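Local coordinates for protein OBCA, Oxalate Biosynthetic Component A (Burkholderia glumae, PDB 4NNB) that combines an Oxalate Biosynthetic Component A N-terminal domain with a TIM barrel of the beta-keto acid cleavage enzyme family and holds magnesium and oxaloacetate in its pocket, at residues L133-Y138 with H157-A162; A272-S277 with A305-S310. All coordinates share one frame; numbering follows the deposited sequence.

Contact 1 (L133-Y138 with H157-A162); sequences LQLTTY and HYLPPA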
ATOM      1  N   LEU A 133      10.823   3.783  11.867  1.00 24.90           N
ATOM      2  CA  LEU A 133       9.736   3.060  11.206  1.00 29.13           C
ATOM      3  C   LEU A 133       8.893   2.274  12.216  1.00 25.31           C
ATOM      4  O   LEU A 133       7.666   2.253  12.130  1.00 25.41           O
ATOM      5  CB  LEU A 133      10.280   2.152  10.091  1.00 26.33           C
ATOM      6  CG  LEU A 133      10.825   2.931   8.882  1.00 30.16           C
ATOM      7  CD1 LEU A 133      11.749   2.054   8.038  1.00 32.36           C
ATOM      8  CD2 LEU A 133       9.691   3.531   8.007  1.00 30.64           C
ATOM      9  N   GLN A 134       9.541   1.648  13.192  1.00 25.76           N
ATOM     10  CA  GLN A 134       8.784   0.889  14.177  1.00 27.76           C
ATOM     11  C   GLN A 134       7.878   1.797  15.013  1.00 26.22           C
ATOM     12  O   GLN A 134       6.693   1.508  15.192  1.00 24.87           O
ATOM     13  CB  GLN A 134       9.706   0.087  15.091  1.00 27.42           C
ATOM     14  CG  GLN A 134       8.925  -0.846  16.002  1.00 27.22           C
ATOM     15  CD  GLN A 134       8.127  -1.870  15.224  1.00 29.30           C
ATOM     16  OE1 GLN A 134       8.692  -2.787  14.623  1.00 30.63           O
ATOM     17  NE2 GLN A 134       6.806  -1.711  15.215  1.00 28.47           N
ATOM     18  N   LEU A 135       8.436   2.888  15.524  1.00 24.06           N
ATOM     19  CA  LEU A 135       7.670   3.787  16.381  1.00 25.52           C
ATOM     20  C   LEU A 135       6.593   4.567  15.619  1.00 26.60           C
ATOM     21  O   LEU A 135       5.513   4.806  16.149  1.00 25.38           O
ATOM     22  CB  LEU A 135       8.600   4.731  17.159  1.00 25.14           C
ATOM     23  CG  LEU A 135       9.469   4.069  18.245  1.00 27.55           C
ATOM     24  CD1 LEU A 135      10.253   5.110  19.035  1.00 27.07           C
ATOM     25  CD2 LEU A 135       8.634   3.216  19.184  1.00 24.81           C
ATOM     26  N   THR A 136       6.876   4.966  14.381  1.00 23.36           N
ATOM     27  CA  THR A 136       5.836   5.633  13.590  1.00 22.59           C
ATOM     28  C   THR A 136       4.750   4.653  13.132  1.00 25.47           C
ATOM     29  O   THR A 136       3.626   5.074  12.854  1.00 28.73           O
ATOM     30  CB  THR A 136       6.378   6.469  12.396  1.00 24.76           C
ATOM     31  OG1 THR A 136       7.164   5.644  11.526  1.00 26.80           O
ATOM     32  CG2 THR A 136       7.219   7.649  12.892  1.00 24.93           C
ATOM     33  N   THR A 137       5.083   3.361  13.062  1.00 25.45           N
ATOM     34  CA  THR A 137       4.080   2.314  12.843  1.00 27.10           C
ATOM     35  C   THR A 137       3.160   2.257  14.059  1.00 28.18           C
ATOM     36  O   THR A 137       1.968   1.976  13.941  1.00 25.80           O
ATOM     37  CB  THR A 137       4.729   0.922  12.626  1.00 29.14           C
ATOM     38  OG1 THR A 137       5.542   0.949  11.448  1.00 29.93           O
ATOM     39  CG2 THR A 137       3.672  -0.176  12.468  1.00 29.55           C
ATOM     40  N   TYR A 138       3.726   2.543  15.229  1.00 27.11           N
ATOM     41  CA  TYR A 138       2.968   2.553  16.472  1.00 27.17           C
ATOM     42  C   TYR A 138       2.276   3.903  16.724  1.00 24.82           C
ATOM     43  O   TYR A 138       1.754   4.138  17.811  1.00 28.30           O
ATOM     44  CB  TYR A 138       3.889   2.222  17.649  1.00 27.53           C
ATOM     45  CG  TYR A 138       4.310   0.772  17.766  1.00 27.38           C
ATOM     46  CD1 TYR A 138       3.655  -0.242  17.075  1.00 29.05           C
ATOM     47  CD2 TYR A 138       5.381   0.420  18.582  1.00 28.09           C
ATOM     48  CE1 TYR A 138       4.058  -1.570  17.211  1.00 29.45           C
ATOM     49  CE2 TYR A 138       5.786  -0.876  18.718  1.00 28.53           C
ATOM     50  CZ  TYR A 138       5.130  -1.868  18.046  1.00 31.66           C
ATOM     51  OH  TYR A 138       5.563  -3.159  18.210  1.00 33.83           O
ATOM     52  N   HIS A 157       3.821  -0.142  23.902  1.00 30.49           N
ATOM     53  CA  HIS A 157       4.685  -0.201  22.729  1.00 30.98           C
ATOM     54  C   HIS A 157       5.983  -0.955  22.996  1.00 30.99           C
ATOM     55  O   HIS A 157       6.751  -0.594  23.897  1.00 29.27           O
ATOM     56  CB  HIS A 157       4.959   1.213  22.202  1.00 28.50           C
ATOM     57  CG  HIS A 157       3.741   1.893  21.656  1.00 29.16           C
ATOM     58  ND1 HIS A 157       3.651   3.259  21.507  1.00 28.90           N
ATOM     59  CD2 HIS A 157       2.564   1.385  21.216  1.00 27.74           C
ATOM     60  CE1 HIS A 157       2.467   3.566  21.005  1.00 28.49           C
ATOM     61  NE2 HIS A 157       1.789   2.448  20.820  1.00 27.98           N
ATOM     62  N   TYR A 158       6.215  -1.990  22.188  1.00 27.38           N
ATOM     63  CA  TYR A 158       7.304  -2.944  22.402  1.00 29.40           C
ATOM     64  C   TYR A 158       8.349  -2.948  21.275  1.00 28.74           C
ATOM     65  O   TYR A 158       8.011  -2.902  20.093  1.00 31.59           O
ATOM     66  CB  TYR A 158       6.698  -4.345  22.576  1.00 33.10           C
ATOM     67  CG  TYR A 158       7.680  -5.499  22.653  1.00 33.77           C
ATOM     68  CD1 TYR A 158       8.100  -6.162  21.507  1.00 33.59           C
ATOM     69  CD2 TYR A 158       8.159  -5.945  23.877  1.00 36.22           C
ATOM     70  CE1 TYR A 158       8.981  -7.225  21.578  1.00 36.40           C
ATOM     71  CE2 TYR A 158       9.043  -7.005  23.963  1.00 36.71           C
ATOM     72  CZ  TYR A 158       9.450  -7.642  22.812  1.00 39.05           C
ATOM     73  OH  TYR A 158      10.328  -8.700  22.898  1.00 36.17           O
ATOM     74  N   LEU A 159       9.620  -3.019  21.656  1.00 30.98           N
ATOM     75  CA  LEU A 159      10.713  -3.200  20.705  1.00 30.23           C
ATOM     76  C   LEU A 159      11.327  -4.594  20.941  1.00 34.60           C
ATOM     77  O   LEU A 159      11.591  -4.958  22.080  1.00 32.88           O
ATOM     78  CB  LEU A 159      11.764  -2.103  20.902  1.00 29.03           C
ATOM     79  CG  LEU A 159      11.241  -0.666  20.794  1.00 29.06           C
ATOM     80  CD1 LEU A 159      12.339   0.362  21.046  1.00 28.86           C
ATOM     81  CD2 LEU A 159      10.578  -0.425  19.436  1.00 27.67           C
ATOM     82  N   PRO A 160      11.552  -5.377  19.868  1.00 36.10           N
ATOM     83  CA  PRO A 160      12.026  -6.768  19.990  1.00 36.69           C
ATOM     84  C   PRO A 160      13.507  -6.890  20.363  1.00 37.57           C
ATOM     85  O   PRO A 160      14.271  -5.950  20.136  1.00 35.96           O
ATOM     86  CB  PRO A 160      11.807  -7.320  18.576  1.00 37.58           C
ATOM     87  CG  PRO A 160      12.016  -6.131  17.699  1.00 35.16           C
ATOM     88  CD  PRO A 160      11.360  -4.995  18.456  1.00 37.58           C
ATOM     89  N   PRO A 161      13.912  -8.048  20.912  1.00 41.73           N
ATOM     90  CA  PRO A 161      15.294  -8.267  21.362  1.00 38.69           C
ATOM     91  C   PRO A 161      16.350  -7.916  20.313  1.00 37.80           C
ATOM     92  O   PRO A 161      17.346  -7.309  20.668  1.00 37.33           O
ATOM     93  CB  PRO A 161      15.324  -9.769  21.656  1.00 43.38           C
ATOM     94  CG  PRO A 161      13.938 -10.071  22.101  1.00 43.04           C
ATOM     95  CD  PRO A 161      13.046  -9.199  21.236  1.00 40.33           C
ATOM     96  N   ALA A 162      16.135  -8.281  19.053  1.00 40.11           N
ATOM     97  CA  ALA A 162      17.113  -7.996  17.999  1.00 42.09           C
ATOM     98  C   ALA A 162      17.350  -6.496  17.797  1.00 42.75           C
ATOM     99  O   ALA A 162      18.469  -6.066  17.502  1.00 42.57           O
ATOM    100  CB  ALA A 162      16.700  -8.650  16.694  1.00 40.08           C
TER
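Tyr138 and His157 lie with their aromatic rings nearly parallel, planes at 20°, but slid so far apart (centroids 4.9 Å) that they hardly overlap. What sits on the imidazole is instead the Tyr138 methylene: CB stands 3.8 Å from the His157 ring centroid, almost on its normal, in a CH-pi contact. Tyr138 CG is anti to its own carbonyl carbon (chi1 -74°), which carries the phenol past the histidine toward the backbone of Tyr158. There Tyr158 O meets the phenol edge in plane, 3.1 Å from Tyr138 OH; the hydroxyl has one proton and Gln192 O is a second acceptor within reach, so this bond is only a possibility, while Trp191 NE1 also bonds to the hydroxyl. His157 is fixed by Pro22 O at NE2 and Trp140 at ND1. One face of the Tyr138 ring carries Gln134 NE2, offset toward the rim, an amide nitrogen that also bonds Ala193 O. The apolar part centres on Leu159 CD2, which meets Gln134 CG at 3.8 Å and Leu135 CD2 at 4.1 Å. The C-terminal end of helix 125-137, with Tyr138 just beyond it, thus packs against strand 155-159, an edge strand of the three-stranded antiparallel sheet in the N-terminal domain.

Contact 2 (A272-S277 with A305-S310); sequences AILNLS and APEVAS. With OAA (oxaloacetate ion), chain C.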
ATOM      1  N   ALA A 272     -15.202  13.875  -7.877  1.00 26.80           N
ATOM      2  CA  ALA A 272     -14.304  12.749  -7.610  1.00 31.61           C
ATOM      3  C   ALA A 272     -14.375  11.724  -8.721  1.00 27.91           C
ATOM      4  O   ALA A 272     -15.469  11.319  -9.143  1.00 26.66           O
ATOM      5  CB  ALA A 272     -14.636  12.097  -6.298  1.00 26.21           C
ATOM      6  N   ILE A 273     -13.206  11.316  -9.198  1.00 25.55           N
ATOM      7  CA  ILE A 273     -13.118  10.248 -10.187  1.00 24.74           C
ATOM      8  C   ILE A 273     -12.728   8.965  -9.475  1.00 26.55           C
ATOM      9  O   ILE A 273     -11.582   8.804  -9.037  1.00 24.43           O
ATOM     10  CB  ILE A 273     -12.077  10.571 -11.258  1.00 26.94           C
ATOM     11  CG1 ILE A 273     -12.426  11.902 -11.929  1.00 26.22           C
ATOM     12  CG2 ILE A 273     -12.007   9.438 -12.293  1.00 22.96           C
ATOM     13  CD1 ILE A 273     -11.363  12.402 -12.867  1.00 28.11           C
ATOM     14  N   LEU A 274     -13.691   8.066  -9.330  1.00 23.67           N
ATOM     15  CA  LEU A 274     -13.447   6.828  -8.610  1.00 25.51           C
ATOM     16  C   LEU A 274     -13.017   5.711  -9.561  1.00 22.42           C
ATOM     17  O   LEU A 274     -13.643   5.475 -10.606  1.00 22.29           O
ATOM     18  CB  LEU A 274     -14.681   6.429  -7.798  1.00 25.82           C
ATOM     19  CG  LEU A 274     -15.091   7.382  -6.663  1.00 30.69           C
ATOM     20  CD1 LEU A 274     -16.106   6.696  -5.750  1.00 30.58           C
ATOM     21  CD2 LEU A 274     -13.886   7.895  -5.852  1.00 26.58           C
ATOM     22  N   ASN A 275     -11.921   5.062  -9.198  1.00 22.34           N
ATOM     23  CA  ASN A 275     -11.339   3.950  -9.948  1.00 20.15           C
ATOM     24  C   ASN A 275     -11.471   2.686  -9.074  1.00 22.29           C
ATOM     25  O   ASN A 275     -10.675   2.449  -8.152  1.00 19.64           O
ATOM     26  CB  ASN A 275      -9.871   4.305 -10.271  1.00 19.12           C
ATOM     27  CG  ASN A 275      -9.098   3.169 -10.941  1.00 22.91           C
ATOM     28  OD1 ASN A 275      -9.571   2.034 -11.037  1.00 23.26           O
ATOM     29  ND2 ASN A 275      -7.886   3.480 -11.398  1.00 20.36           N
ATOM     30  N   LEU A 276     -12.492   1.877  -9.345  1.00 18.53           N
ATOM     31  CA  LEU A 276     -12.761   0.731  -8.482  1.00 20.92           C
ATOM     32  C   LEU A 276     -11.928  -0.497  -8.863  1.00 21.75           C
ATOM     33  O   LEU A 276     -11.909  -0.920 -10.019  1.00 20.11           O
ATOM     34  CB  LEU A 276     -14.257   0.394  -8.459  1.00 24.42           C
ATOM     35  CG  LEU A 276     -15.127   1.085  -7.398  1.00 31.74           C
ATOM     36  CD1 LEU A 276     -14.805   2.562  -7.242  1.00 24.72           C
ATOM     37  CD2 LEU A 276     -16.614   0.867  -7.632  1.00 21.34           C
ATOM     38  N   SER A 277     -11.237  -1.067  -7.884  1.00 19.95           N
ATOM     39  CA  SER A 277     -10.528  -2.326  -8.112  1.00 21.36           C
ATOM     40  C   SER A 277     -11.484  -3.488  -8.386  1.00 22.58           C
ATOM     41  O   SER A 277     -12.450  -3.703  -7.653  1.00 21.71           O
ATOM     42  CB  SER A 277      -9.651  -2.684  -6.919  1.00 21.50           C
ATOM     43  OG  SER A 277      -9.039  -3.941  -7.131  1.00 23.47           O
ATOM     44  N   ALA A 305     -22.524   5.309 -13.205  1.00 30.25           N
ATOM     45  CA  ALA A 305     -21.673   4.179 -12.853  1.00 31.74           C
ATOM     46  C   ALA A 305     -20.292   4.717 -12.447  1.00 29.91           C
ATOM     47  O   ALA A 305     -19.999   5.891 -12.686  1.00 28.66           O
ATOM     48  CB  ALA A 305     -21.562   3.226 -14.040  1.00 29.86           C
ATOM     49  N   PRO A 306     -19.441   3.879 -11.819  1.00 26.56           N
ATOM     50  CA  PRO A 306     -18.097   4.392 -11.502  1.00 28.26           C
ATOM     51  C   PRO A 306     -17.358   4.846 -12.764  1.00 28.90           C
ATOM     52  O   PRO A 306     -17.545   4.251 -13.834  1.00 26.40           O
ATOM     53  CB  PRO A 306     -17.394   3.178 -10.869  1.00 24.10           C
ATOM     54  CG  PRO A 306     -18.510   2.393 -10.251  1.00 25.89           C
ATOM     55  CD  PRO A 306     -19.675   2.547 -11.233  1.00 26.87           C
ATOM     56  N   GLU A 307     -16.549   5.897 -12.640  1.00 26.15           N
ATOM     57  CA  GLU A 307     -15.878   6.493 -13.793  1.00 26.23           C
ATOM     58  C   GLU A 307     -14.859   5.537 -14.414  1.00 25.47           C
ATOM     59  O   GLU A 307     -14.708   5.473 -15.633  1.00 22.75           O
ATOM     60  CB  GLU A 307     -15.152   7.786 -13.391  1.00 27.23           C
ATOM     61  CG  GLU A 307     -16.064   8.997 -13.098  1.00 29.33           C
ATOM     62  CD  GLU A 307     -16.727   8.950 -11.722  1.00 30.56           C
ATOM     63  OE1 GLU A 307     -16.341   8.118 -10.865  1.00 26.24           O
ATOM     64  OE2 GLU A 307     -17.641   9.766 -11.488  1.00 29.49           O
ATOM     65  N   VAL A 308     -14.144   4.825 -13.555  1.00 23.17           N
ATOM     66  CA  VAL A 308     -13.023   3.996 -13.970  1.00 23.61           C
ATOM     67  C   VAL A 308     -13.075   2.722 -13.145  1.00 23.40           C
ATOM     68  O   VAL A 308     -13.591   2.726 -12.026  1.00 21.70           O
ATOM     69  CB  VAL A 308     -11.678   4.738 -13.753  1.00 23.96           C
ATOM     70  CG1 VAL A 308     -10.461   3.850 -14.078  1.00 20.05           C
ATOM     71  CG2 VAL A 308     -11.632   6.022 -14.592  1.00 23.59           C
ATOM     72  N   ALA A 309     -12.578   1.622 -13.702  1.00 23.40           N
ATOM     73  CA  ALA A 309     -12.366   0.429 -12.892  1.00 23.42           C
ATOM     74  C   ALA A 309     -11.208  -0.364 -13.463  1.00 24.27           C
ATOM     75  O   ALA A 309     -10.950  -0.339 -14.667  1.00 23.25           O
ATOM     76  CB  ALA A 309     -13.615  -0.426 -12.817  1.00 18.14           C
ATOM     77  N   SER A 310     -10.514  -1.093 -12.603  1.00 21.56           N
ATOM     78  CA  SER A 310      -9.321  -1.781 -13.061  1.00 21.31           C
ATOM     79  C   SER A 310      -9.656  -3.020 -13.915  1.00 24.48           C
ATOM     80  O   SER A 310     -10.697  -3.660 -13.739  1.00 23.11           O
ATOM     81  CB  SER A 310      -8.418  -2.130 -11.877  1.00 22.60           C
ATOM     82  OG  SER A 310      -9.002  -3.130 -11.068  1.00 28.59           O
TER
HETATM   83  O1  OAA C 602      -6.920  -4.244 -10.220  1.00 34.84           O
HETATM   84  O2  OAA C 602      -6.633  -3.080  -8.293  1.00 27.38           O
HETATM   85  O4  OAA C 602      -2.724  -5.895  -6.232  1.00 33.56           O
HETATM   86  O5  OAA C 602      -4.171  -7.227  -7.424  1.00 36.32           O
HETATM   87  O3  OAA C 602      -4.720  -3.889  -6.550  1.00 31.31           O
HETATM   88  C1  OAA C 602      -6.255  -4.023  -9.114  1.00 29.88           C
HETATM   89  C2  OAA C 602      -5.046  -4.881  -8.817  1.00 29.72           C
HETATM   90  C3  OAA C 602      -4.554  -4.868  -7.387  1.00 28.77           C
HETATM   91  C4  OAA C 602      -3.784  -6.063  -6.984  1.00 25.58           C
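Asn275 pairs with Val308 and Leu276 with Ala309 as parallel beta bridges, the strand axes 4.2 Å apart at closest and inclined by 22°. The ladder is built from Val308 N to Leu274 O, Leu276 N to Val308 O and Ser310 N to Leu276 O, the last at 2.9 Å. Before it, a side chain replaces a backbone partner: Leu274 N donates to Glu307 OE1 at 3.1 Å, nearly straight (163°) but from above the carboxylate plane. The bend in the Glu307 chain (chi2 78°) brings the carboxylate back to this N-H, while OE2 forms salt bridges with Lys266 and Arg520, so the buried charge is probably well compensated. Strands 273-276 and 308-311 are neighbours in the parallel barrel of a TIM-barrel domain, joined through helix 291-294 as a beta-alpha-beta unit. On one face of the sheet Val308 CG1 packs against the Asn275 amide, 3.5 Å from CG; ND2 of that amide bonds Glu346 on strand 344-349. Ile273 CG2 meets Glu307 CB and Val308 CG2 beside it. On the face carrying Leu276 and Ala309, Leu276 CD2 abuts Pro306 CG at 3.6 Å, their side chains crossing at about a right angle, and Tyr258 of helix 255-268 touches Leu276. At the C-terminal ends, two serines grip one carboxylate of oxaloacetate: Ser277 OG donates to O2 at 2.8 Å, and Ser310 OG to O1 at 2.5 Å. Ser277 OG also accepts from Ser279 N, and Arg281, Ser279 and Tyr324 bind further around the ligand.

How the contacts relate
Contact 1 closes before contact 2 opens along the chain, and the two lie on opposite sides of the molecule's centre, their own centres 37 Å apart and nearest atoms about 24 Å apart. They share no sheet: contact 1 belongs to the N-terminal domain, whereas both segments of contact 2 fall in the beta-keto acid cleavage enzyme range and are adjacent strands of the barrel, which also draws on strands 5-10, 444-449 and 469-472. Only contact 2 reaches the oxaloacetate pocket, whose magnesium is bound by His224, His226 and Glu475. Because strand 5-10 is already part of the barrel, the chain makes contact 1 between that strand and the next barrel strand, 222-229.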